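Local coordinates for protein-glutamine gamma-glutamyltransferase 2 (Pagrus major, PDB 1G0D) that probably catalyses the calcium-dependent cross-linking of proteins, joining peptide-bound glutamine to the amino group of lysine or of small primary amines, at residues Ala101-Gly106 and Phe130-Asn135. Sequence-based numbering, arbitrary orientation.
Sequences ANAVIG and FHMLFN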
loop_
_atom_site.group_PDB
_atom_site.type_symbol
_atom_site.label_atom_id
_atom_site.label_comp_id
_atom_site.label_asym_id
_atom_site.label_seq_id
_atom_site.Cartn_x
_atom_site.Cartn_y
_atom_site.Cartn_z
ATOM N N ALA A 101 6.639 14.975 23.307
ATOM C CA ALA A 101 6.135 13.877 22.495
ATOM C C ALA A 101 5.115 14.403 21.448
ATOM O O ALA A 101 4.610 13.617 20.639
ATOM C CB ALA A 101 5.494 12.803 23.387
ATOM N N ASN A 102 4.796 15.705 21.479
ATOM C CA ASN A 102 3.899 16.283 20.490
ATOM C C ASN A 102 4.712 17.194 19.580
ATOM O O ASN A 102 4.171 18.041 18.876
ATOM C CB ASN A 102 2.745 17.070 21.129
ATOM C CG ASN A 102 3.217 18.179 22.032
ATOM O OD1 ASN A 102 4.408 18.311 22.294
ATOM N ND2 ASN A 102 2.279 18.989 22.525
ATOM N N ALA A 103 6.025 16.999 19.574
ATOM C CA ALA A 103 6.893 17.807 18.740
ATOM C C ALA A 103 6.522 17.750 17.231
ATOM O O ALA A 103 6.061 16.721 16.716
ATOM C CB ALA A 103 8.302 17.358 18.949
ATOM N N VAL A 104 6.724 18.870 16.529
ATOM C CA VAL A 104 6.457 18.969 15.100
ATOM C C VAL A 104 7.563 18.224 14.366
ATOM O O VAL A 104 8.736 18.479 14.600
ATOM C CB VAL A 104 6.485 20.445 14.626
ATOM C CG1 VAL A 104 6.363 20.497 13.139
ATOM C CG2 VAL A 104 5.342 21.214 15.230
ATOM N N ILE A 105 7.208 17.273 13.501
ATOM C CA ILE A 105 8.238 16.564 12.745
ATOM C C ILE A 105 8.777 17.525 11.672
ATOM O O ILE A 105 8.065 18.413 11.201
ATOM C CB ILE A 105 7.685 15.253 12.099
ATOM C CG1 ILE A 105 6.621 15.557 11.072
ATOM C CG2 ILE A 105 7.009 14.396 13.154
ATOM C CD1 ILE A 105 6.400 14.374 10.155
ATOM N N GLY A 106 10.036 17.378 11.299
ATOM C CA GLY A 106 10.551 18.285 10.300
ATOM C C GLY A 106 12.037 18.443 10.381
ATOM O O GLY A 106 12.698 17.767 11.174
ATOM N N PHE A 130 18.852 19.028 12.022
ATOM C CA PHE A 130 18.507 17.648 12.295
ATOM C C PHE A 130 17.046 17.426 11.871
ATOM O O PHE A 130 16.302 18.394 11.637
ATOM C CB PHE A 130 18.753 17.311 13.794
ATOM C CG PHE A 130 17.883 18.083 14.773
ATOM C CD1 PHE A 130 16.575 17.659 15.071
ATOM C CD2 PHE A 130 18.358 19.243 15.378
ATOM C CE1 PHE A 130 15.766 18.373 15.936
ATOM C CE2 PHE A 130 17.545 19.959 16.244
ATOM C CZ PHE A 130 16.248 19.524 16.521
ATOM N N HIS A 131 16.649 16.167 11.736
ATOM C CA HIS A 131 15.292 15.845 11.349
ATOM C C HIS A 131 14.561 15.169 12.483
ATOM O O HIS A 131 15.149 14.433 13.257
ATOM C CB HIS A 131 15.311 14.923 10.159
ATOM C CG HIS A 131 15.640 15.606 8.876
ATOM N ND1 HIS A 131 16.926 15.698 8.394
ATOM C CD2 HIS A 131 14.847 16.186 7.949
ATOM C CE1 HIS A 131 16.910 16.303 7.222
ATOM N NE2 HIS A 131 15.660 16.610 6.929
ATOM N N MET A 132 13.269 15.410 12.575
ATOM C CA MET A 132 12.474 14.826 13.635
ATOM C C MET A 132 11.311 14.009 13.062
ATOM O O MET A 132 10.531 14.514 12.253
ATOM C CB MET A 132 11.937 15.935 14.526
ATOM C CG MET A 132 11.009 15.440 15.603
ATOM S SD MET A 132 11.907 14.988 17.100
ATOM C CE MET A 132 12.405 16.589 17.707
ATOM N N LEU A 133 11.206 12.757 13.496
ATOM C CA LEU A 133 10.168 11.815 13.063
ATOM C C LEU A 133 9.194 11.452 14.217
ATOM O O LEU A 133 9.381 11.851 15.356
ATOM C CB LEU A 133 10.828 10.521 12.565
ATOM C CG LEU A 133 11.698 10.438 11.305
ATOM C CD1 LEU A 133 11.829 11.756 10.590
ATOM C CD2 LEU A 133 13.003 9.921 11.716
ATOM N N PHE A 134 8.161 10.677 13.904
ATOM C CA PHE A 134 7.178 10.244 14.887
ATOM C C PHE A 134 7.872 9.166 15.740
ATOM O O PHE A 134 8.780 8.493 15.271
ATOM C CB PHE A 134 5.955 9.657 14.157
ATOM C CG PHE A 134 5.007 10.702 13.625
ATOM C CD1 PHE A 134 4.949 10.988 12.262
ATOM C CD2 PHE A 134 4.211 11.441 14.487
ATOM C CE1 PHE A 134 4.119 12.006 11.775
ATOM C CE2 PHE A 134 3.375 12.465 14.009
ATOM C CZ PHE A 134 3.331 12.748 12.662
ATOM N N ASN A 135 7.435 8.985 16.985
ATOM C CA ASN A 135 8.050 8.015 17.888
ATOM C C ASN A 135 7.057 7.038 18.486
ATOM O O ASN A 135 6.552 7.273 19.582
ATOM C CB ASN A 135 8.711 8.755 19.038
ATOM C CG ASN A 135 9.823 7.974 19.643
ATOM O OD1 ASN A 135 9.963 6.784 19.374
ATOM N ND2 ASN A 135 10.640 8.620 20.465
#
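G106 and M132 make two backbone hydrogen bonds, an antiparallel hydrogen-bonded pair where strand 106-115 begins and strand 121-133 ends, in the N-terminal β-sandwich domain of the transglutaminase. M132 N gives to G106 O at 2.8 Å, and G106 N returns to M132 O at 3.1 Å with a bent N-H...O angle of 140°. G106 O also takes a CA-H...O contact from H131 CA. The backbone of G106 is nearly fully extended, with phi at 155°, a value at which a β-carbon would press on the carbonyl oxygen of I105, so glycine suits the position. On its other edge strand 121-133 pairs with strand 33-35, through backbone bonds of H131 and L133 to V34.

M132 holds CG anti to its backbone N (chi1 176°), which sets CG beside V104 O; the chain then bends at chi2 and chi3, and CE ends 4.4 Å from A103 CB. I105 CG2 sits over one face of the F134 ring, almost on the ring normal, 3.9 Å from the centroid in a CH-pi contact. F189 of helix 184-193 also packs on I105, bringing a helix against this end of the sheet. The other branch of I105 reaches the ring's rim, CD1 lying 3.7 Å from F134 CE1.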